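Local coordinates for lantibiotic dehydratase (Microbispora corallina, PDB 5EHK), which probably uses glutamyl-tRNA to dehydrate serine and threonine residues of a precursor peptide during biosynthesis of the lantibiotic NAI-107, at residues L190-L202 against L272-L285. Sequence-based numbering, arbitrary orientation.
Sequences LLAGVTVQAHQTL and LADMAAQELLITAL
Gln197 and Ile282 form an antiparallel hydrogen-bonded pair. Ile282 N donates to Gln197 O at 2.9 Å, and Gln197 N donates to Ile282 O at 3.2 Å. The ladder continues both ways. Ala284 N bonds Thr195 O at 2.9 Å. His199 N donates to Leu280 O at 3.3 Å; the N-H...O angle is nearly straight (178°), but the donor sits above the carbonyl plane. Val196 CG1 meets Thr283 CG2 in the neighbouring non-hydrogen-bonded pair, the side chains crossing obliquely. With CG of Leu191 anti to the backbone N (chi1 -171°), its CD1 lies 3.7 Å from Thr283 CG2, the side chains at about a right angle, while its CD2 reaches Ala273 on helix 267-278. Val194 CG1 packs on Leu285 CD2. On the face of Gln197 and Ile282, CD1 of Ile282 lies 4.0 Å from His199 CD2. A water bridges Gln197 OE1 and Ile282 O. Outside, Asp599 N also bonds Gln197 OE1, and Thr283 OG1 is hydrogen-bonded to Glu185 OE2. Strand 248-249 flanks strand 195-198 on its other edge, completing a three-stranded antiparallel sheet. Backbone hydrogen bonds fix the strand pairing, while Leu191, Val194 and Leu285 add apolar contacts beside it.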
ATOM      1  N   LEU A 190     -13.795   6.876 -54.164  1.00 45.23           N
ATOM      2  CA  LEU A 190     -12.477   6.295 -53.912  1.00 46.66           C
ATOM      3  C   LEU A 190     -12.636   5.173 -52.892  1.00 43.41           C
ATOM      4  O   LEU A 190     -12.087   4.084 -53.065  1.00 34.82           O
ATOM      5  CB  LEU A 190     -11.479   7.353 -53.424  1.00 42.85           C
ATOM      6  CG  LEU A 190     -10.078   6.917 -52.961  1.00 43.05           C
ATOM      7  CD1 LEU A 190      -9.327   6.159 -54.043  1.00 35.94           C
ATOM      8  CD2 LEU A 190      -9.259   8.120 -52.482  1.00 37.86           C
ATOM      9  N   LEU A 191     -13.417   5.453 -51.845  1.00 45.66           N
ATOM     10  CA  LEU A 191     -13.672   4.502 -50.762  1.00 45.62           C
ATOM     11  C   LEU A 191     -14.046   3.095 -51.240  1.00 42.78           C
ATOM     12  O   LEU A 191     -13.596   2.112 -50.660  1.00 41.75           O
ATOM     13  CB  LEU A 191     -14.732   5.050 -49.796  1.00 44.04           C
ATOM     14  CG  LEU A 191     -14.977   4.287 -48.490  1.00 47.11           C
ATOM     15  CD1 LEU A 191     -13.662   3.840 -47.875  1.00 36.07           C
ATOM     16  CD2 LEU A 191     -15.764   5.158 -47.493  1.00 38.32           C
ATOM     17  N   ALA A 192     -14.824   2.996 -52.315  1.00 38.63           N
ATOM     18  CA  ALA A 192     -15.220   1.683 -52.810  1.00 37.74           C
ATOM     19  C   ALA A 192     -14.072   0.993 -53.526  1.00 44.70           C
ATOM     20  O   ALA A 192     -14.130  -0.222 -53.785  1.00 41.54           O
ATOM     21  CB  ALA A 192     -16.408   1.796 -53.724  1.00 31.91           C
ATOM     22  N   GLY A 193     -13.014   1.757 -53.802  1.00 42.24           N
ATOM     23  CA  GLY A 193     -11.848   1.236 -54.503  1.00 40.40           C
ATOM     24  C   GLY A 193     -10.910   0.476 -53.589  1.00 40.16           C
ATOM     25  O   GLY A 193     -10.267  -0.494 -53.999  1.00 38.56           O
ATOM     26  N   VAL A 194     -10.834   0.930 -52.343  1.00 41.64           N
ATOM     27  CA  VAL A 194      -9.996   0.300 -51.328  1.00 42.60           C
ATOM     28  C   VAL A 194     -10.762  -0.741 -50.498  1.00 43.55           C
ATOM     29  O   VAL A 194     -11.996  -0.848 -50.577  1.00 44.26           O
ATOM     30  CB  VAL A 194      -9.436   1.351 -50.366  1.00 43.70           C
ATOM     31  CG1 VAL A 194      -8.816   2.506 -51.148  1.00 49.10           C
ATOM     32  CG2 VAL A 194     -10.548   1.864 -49.464  1.00 41.86           C
ATOM     33  N   THR A 195     -10.023  -1.486 -49.680  1.00 37.88           N
ATOM     34  CA  THR A 195     -10.618  -2.439 -48.752  1.00 30.66           C
ATOM     35  C   THR A 195     -10.885  -1.813 -47.370  1.00 30.95           C
ATOM     36  O   THR A 195     -10.195  -0.876 -46.960  1.00 31.54           O
ATOM     37  CB  THR A 195      -9.710  -3.671 -48.588  1.00 32.93           C
ATOM     38  OG1 THR A 195      -8.396  -3.265 -48.181  1.00 35.69           O
ATOM     39  CG2 THR A 195      -9.618  -4.446 -49.894  1.00 28.97           C
ATOM     40  N   VAL A 196     -11.894  -2.317 -46.658  1.00 33.53           N
ATOM     41  CA  VAL A 196     -12.158  -1.870 -45.278  1.00 31.04           C
ATOM     42  C   VAL A 196     -12.259  -3.081 -44.344  1.00 27.85           C
ATOM     43  O   VAL A 196     -12.541  -4.207 -44.797  1.00 28.91           O
ATOM     44  CB  VAL A 196     -13.450  -1.032 -45.148  1.00 23.94           C
ATOM     45  CG1 VAL A 196     -13.334   0.244 -45.953  1.00 22.79           C
ATOM     46  CG2 VAL A 196     -14.648  -1.831 -45.599  1.00 31.92           C
ATOM     47  N   GLN A 197     -12.013  -2.858 -43.053  1.00 21.48           N
ATOM     48  CA  GLN A 197     -12.186  -3.914 -42.056  1.00 20.26           C
ATOM     49  C   GLN A 197     -12.617  -3.357 -40.722  1.00 23.89           C
ATOM     50  O   GLN A 197     -12.396  -2.173 -40.435  1.00 23.78           O
ATOM     51  CB  GLN A 197     -10.921  -4.733 -41.864  1.00 22.13           C
ATOM     52  CG  GLN A 197      -9.880  -4.099 -40.968  1.00 19.99           C
ATOM     53  CD  GLN A 197      -8.563  -4.853 -41.018  1.00 21.22           C
ATOM     54  OE1 GLN A 197      -7.660  -4.504 -41.771  1.00 25.81           O
ATOM     55  NE2 GLN A 197      -8.451  -5.896 -40.218  1.00 20.25           N
ATOM     56  N   ALA A 198     -13.245  -4.203 -39.904  1.00 22.43           N
ATOM     57  CA  ALA A 198     -13.674  -3.764 -38.578  1.00 17.14           C
ATOM     58  C   ALA A 198     -12.467  -3.515 -37.691  1.00 17.09           C
ATOM     59  O   ALA A 198     -11.522  -4.300 -37.674  1.00 21.07           O
ATOM     60  CB  ALA A 198     -14.591  -4.768 -37.943  1.00 15.79           C
ATOM     61  N   HIS A 199     -12.486  -2.392 -36.991  1.00 20.30           N
ATOM     62  CA  HIS A 199     -11.473  -2.070 -35.997  1.00 18.12           C
ATOM     63  C   HIS A 199     -11.393  -3.262 -35.045  1.00 16.95           C
ATOM     64  O   HIS A 199     -12.417  -3.808 -34.642  1.00 15.15           O
ATOM     65  CB  HIS A 199     -11.898  -0.819 -35.232  1.00 14.99           C
ATOM     66  CG  HIS A 199     -10.815  -0.225 -34.384  1.00 15.91           C
ATOM     67  ND1 HIS A 199     -10.275  -0.873 -33.292  1.00 19.52           N
ATOM     68  CD2 HIS A 199     -10.207   0.981 -34.440  1.00 15.82           C
ATOM     69  CE1 HIS A 199      -9.359  -0.104 -32.734  1.00 17.11           C
ATOM     70  NE2 HIS A 199      -9.303   1.028 -33.408  1.00 16.94           N
ATOM     71  N   GLN A 200     -10.190  -3.696 -34.705  1.00 15.28           N
ATOM     72  CA  GLN A 200     -10.061  -4.969 -34.012  1.00 15.02           C
ATOM     73  C   GLN A 200     -10.463  -4.896 -32.525  1.00 14.01           C
ATOM     74  O   GLN A 200     -10.672  -5.915 -31.873  1.00 12.50           O
ATOM     75  CB  GLN A 200      -8.659  -5.557 -34.220  1.00 13.68           C
ATOM     76  CG  GLN A 200      -8.320  -5.871 -35.677  1.00 13.65           C
ATOM     77  CD  GLN A 200      -7.553  -4.734 -36.395  1.00 16.97           C
ATOM     78  OE1 GLN A 200      -7.423  -3.616 -35.886  1.00 15.74           O
ATOM     79  NE2 GLN A 200      -7.030  -5.038 -37.578  1.00 17.31           N
ATOM     80  N   THR A 201     -10.644  -3.699 -31.994  1.00 16.22           N
ATOM     81  CA  THR A 201     -10.927  -3.612 -30.570  1.00 16.11           C
ATOM     82  C   THR A 201     -12.329  -3.123 -30.234  1.00 20.91           C
ATOM     83  O   THR A 201     -12.584  -2.704 -29.095  1.00 27.79           O
ATOM     84  CB  THR A 201      -9.922  -2.737 -29.836  1.00 12.85           C
ATOM     85  OG1 THR A 201     -10.085  -1.398 -30.281  1.00 13.46           O
ATOM     86  CG2 THR A 201      -8.512  -3.190 -30.119  1.00 12.78           C
ATOM     87  N   LEU A 202     -13.231  -3.158 -31.211  1.00 18.25           N
ATOM     88  CA  LEU A 202     -14.631  -2.848 -30.940  1.00 18.79           C
ATOM     89  C   LEU A 202     -15.162  -3.807 -29.903  1.00 19.48           C
ATOM     90  O   LEU A 202     -14.896  -4.998 -29.949  1.00 19.92           O
ATOM     91  CB  LEU A 202     -15.472  -2.982 -32.215  1.00 17.61           C
ATOM     92  CG  LEU A 202     -15.121  -1.954 -33.281  1.00 17.32           C
ATOM     93  CD1 LEU A 202     -15.952  -2.129 -34.543  1.00 18.38           C
ATOM     94  CD2 LEU A 202     -15.269  -0.552 -32.695  1.00 21.69           C
ATOM     95  N   LEU A 272     -20.838   3.251 -44.641  1.00 37.33           N
ATOM     96  CA  LEU A 272     -19.444   2.833 -44.577  1.00 39.20           C
ATOM     97  C   LEU A 272     -18.511   4.029 -44.341  1.00 42.60           C
ATOM     98  O   LEU A 272     -17.493   3.904 -43.648  1.00 38.93           O
ATOM     99  CB  LEU A 272     -19.033   2.107 -45.857  1.00 33.14           C
ATOM    100  CG  LEU A 272     -19.725   0.792 -46.212  1.00 33.55           C
ATOM    101  CD1 LEU A 272     -18.982   0.101 -47.336  1.00 36.78           C
ATOM    102  CD2 LEU A 272     -19.824  -0.130 -45.024  1.00 28.86           C
ATOM    103  N   ALA A 273     -18.880   5.179 -44.907  1.00 38.92           N
ATOM    104  CA  ALA A 273     -18.095   6.409 -44.817  1.00 37.94           C
ATOM    105  C   ALA A 273     -18.156   7.038 -43.429  1.00 36.82           C
ATOM    106  O   ALA A 273     -17.149   7.507 -42.913  1.00 35.36           O
ATOM    107  CB  ALA A 273     -18.548   7.393 -45.857  1.00 48.00           C
ATOM    108  N   ASP A 274     -19.355   7.121 -42.862  1.00 44.97           N
ATOM    109  CA  ASP A 274     -19.532   7.573 -41.477  1.00 44.94           C
ATOM    110  C   ASP A 274     -18.780   6.667 -40.501  1.00 45.22           C
ATOM    111  O   ASP A 274     -18.207   7.130 -39.512  1.00 42.97           O
ATOM    112  CB  ASP A 274     -21.006   7.531 -41.107  1.00 44.57           C
ATOM    113  CG  ASP A 274     -21.770   8.676 -41.680  1.00 45.70           C
ATOM    114  OD1 ASP A 274     -21.121   9.695 -41.999  1.00 50.61           O
ATOM    115  OD2 ASP A 274     -23.007   8.544 -41.827  1.00 50.91           O
ATOM    116  N   MET A 275     -18.800   5.366 -40.786  1.00 42.29           N
ATOM    117  CA  MET A 275     -18.152   4.383 -39.926  1.00 44.59           C
ATOM    118  C   MET A 275     -16.640   4.512 -39.998  1.00 38.94           C
ATOM    119  O   MET A 275     -15.959   4.466 -38.972  1.00 37.89           O
ATOM    120  CB  MET A 275     -18.577   2.962 -40.302  1.00 38.10           C
ATOM    121  CG  MET A 275     -19.995   2.610 -39.892  1.00 37.14           C
ATOM    122  SD  MET A 275     -20.388   0.921 -40.380  1.00 41.01           S
ATOM    123  CE  MET A 275     -21.204   0.355 -38.906  1.00 36.09           C
ATOM    124  N   ALA A 276     -16.119   4.659 -41.212  1.00 34.40           N
ATOM    125  CA  ALA A 276     -14.691   4.869 -41.391  1.00 32.22           C
ATOM    126  C   ALA A 276     -14.258   6.194 -40.748  1.00 31.90           C
ATOM    127  O   ALA A 276     -13.111   6.360 -40.357  1.00 32.69           O
ATOM    128  CB  ALA A 276     -14.324   4.815 -42.853  1.00 28.09           C
ATOM    129  N   ALA A 277     -15.188   7.132 -40.641  1.00 28.18           N
ATOM    130  CA  ALA A 277     -14.896   8.407 -40.008  1.00 31.40           C
ATOM    131  C   ALA A 277     -14.896   8.318 -38.480  1.00 34.02           C
ATOM    132  O   ALA A 277     -14.235   9.113 -37.812  1.00 31.25           O
ATOM    133  CB  ALA A 277     -15.878   9.459 -40.466  1.00 31.85           C
ATOM    134  N   GLN A 278     -15.673   7.391 -37.926  1.00 32.53           N
ATOM    135  CA  GLN A 278     -15.727   7.241 -36.479  1.00 33.56           C
ATOM    136  C   GLN A 278     -14.692   6.241 -36.034  1.00 31.34           C
ATOM    137  O   GLN A 278     -14.543   5.970 -34.840  1.00 30.91           O
ATOM    138  CB  GLN A 278     -17.083   6.713 -36.021  1.00 40.39           C
ATOM    139  CG  GLN A 278     -18.300   7.518 -36.411  1.00 48.83           C
ATOM    140  CD  GLN A 278     -19.580   6.860 -35.901  1.00 52.12           C
ATOM    141  OE1 GLN A 278     -19.879   6.913 -34.707  1.00 47.79           O
ATOM    142  NE2 GLN A 278     -20.314   6.198 -36.800  1.00 48.19           N
ATOM    143  N   GLU A 279     -13.984   5.699 -37.011  1.00 30.68           N
ATOM    144  CA  GLU A 279     -13.001   4.661 -36.770  1.00 33.21           C
ATOM    145  C   GLU A 279     -13.622   3.355 -36.299  1.00 28.44           C
ATOM    146  O   GLU A 279     -12.973   2.586 -35.612  1.00 29.59           O
ATOM    147  CB  GLU A 279     -11.918   5.138 -35.806  1.00 34.82           C
ATOM    148  CG  GLU A 279     -10.807   5.869 -36.515  1.00 45.05           C
ATOM    149  CD  GLU A 279      -9.711   6.296 -35.584  1.00 50.14           C
ATOM    150  OE1 GLU A 279     -10.015   6.529 -34.397  1.00 52.73           O
ATOM    151  OE2 GLU A 279      -8.555   6.409 -36.042  1.00 52.89           O
ATOM    152  N   LEU A 280     -14.887   3.125 -36.645  1.00 29.87           N
ATOM    153  CA  LEU A 280     -15.494   1.813 -36.472  1.00 27.54           C
ATOM    154  C   LEU A 280     -14.971   0.930 -37.604  1.00 29.33           C
ATOM    155  O   LEU A 280     -14.965  -0.296 -37.504  1.00 28.59           O
ATOM    156  CB  LEU A 280     -17.018   1.896 -36.557  1.00 31.05           C
ATOM    157  CG  LEU A 280     -17.777   2.659 -35.469  1.00 31.75           C
ATOM    158  CD1 LEU A 280     -19.223   2.233 -35.436  1.00 23.02           C
ATOM    159  CD2 LEU A 280     -17.140   2.444 -34.131  1.00 32.44           C
ATOM    160  N   LEU A 281     -14.557   1.564 -38.696  1.00 28.20           N
ATOM    161  CA  LEU A 281     -13.878   0.864 -39.778  1.00 28.57           C
ATOM    162  C   LEU A 281     -12.503   1.458 -40.004  1.00 27.06           C
ATOM    163  O   LEU A 281     -12.236   2.588 -39.605  1.00 30.85           O
ATOM    164  CB  LEU A 281     -14.675   0.894 -41.075  1.00 28.52           C
ATOM    165  CG  LEU A 281     -15.915   0.016 -41.138  1.00 31.10           C
ATOM    166  CD1 LEU A 281     -16.776   0.427 -42.324  1.00 32.67           C
ATOM    167  CD2 LEU A 281     -15.500  -1.434 -41.249  1.00 25.28           C
ATOM    168  N   ILE A 282     -11.622   0.665 -40.600  1.00 26.44           N
ATOM    169  CA  ILE A 282     -10.276   1.097 -40.937  1.00 28.68           C
ATOM    170  C   ILE A 282     -10.071   0.847 -42.420  1.00 31.09           C
ATOM    171  O   ILE A 282     -10.162  -0.307 -42.861  1.00 23.59           O
ATOM    172  CB  ILE A 282      -9.233   0.285 -40.173  1.00 26.41           C
ATOM    173  CG1 ILE A 282      -9.370   0.528 -38.666  1.00 23.00           C
ATOM    174  CG2 ILE A 282      -7.846   0.633 -40.670  1.00 26.74           C
ATOM    175  CD1 ILE A 282      -8.396  -0.262 -37.808  1.00 19.33           C
ATOM    176  N   THR A 283      -9.822   1.913 -43.188  1.00 32.91           N
ATOM    177  CA  THR A 283      -9.643   1.772 -44.641  1.00 32.25           C
ATOM    178  C   THR A 283      -8.209   1.373 -44.927  1.00 28.94           C
ATOM    179  O   THR A 283      -7.328   1.628 -44.106  1.00 30.38           O
ATOM    180  CB  THR A 283     -10.007   3.060 -45.436  1.00 30.89           C
ATOM    181  OG1 THR A 283      -9.003   4.063 -45.229  1.00 37.67           O
ATOM    182  CG2 THR A 283     -11.342   3.610 -44.980  1.00 29.32           C
ATOM    183  N   ALA A 284      -7.979   0.727 -46.068  1.00 30.43           N
ATOM    184  CA  ALA A 284      -6.626   0.332 -46.458  1.00 30.47           C
ATOM    185  C   ALA A 284      -5.755   1.562 -46.735  1.00 29.11           C
ATOM    186  O   ALA A 284      -4.527   1.481 -46.736  1.00 30.02           O
ATOM    187  CB  ALA A 284      -6.660  -0.580 -47.669  1.00 26.93           C
ATOM    188  N   LEU A 285      -6.407   2.700 -46.947  1.00 26.28           N
ATOM    189  CA  LEU A 285      -5.708   3.958 -47.155  1.00 33.75           C
ATOM    190  C   LEU A 285      -4.703   4.298 -46.055  1.00 35.73           C
ATOM    191  O   LEU A 285      -3.618   4.802 -46.335  1.00 38.45           O
ATOM    192  CB  LEU A 285      -6.702   5.105 -47.355  1.00 34.98           C
ATOM    193  CG  LEU A 285      -7.465   5.035 -48.674  1.00 37.85           C
ATOM    194  CD1 LEU A 285      -8.472   6.162 -48.759  1.00 41.40           C
ATOM    195  CD2 LEU A 285      -6.482   5.097 -49.823  1.00 32.80           C
TER
HETATM  196  O   HOH W   1      -8.325  -2.360 -43.666  1.00 24.08           O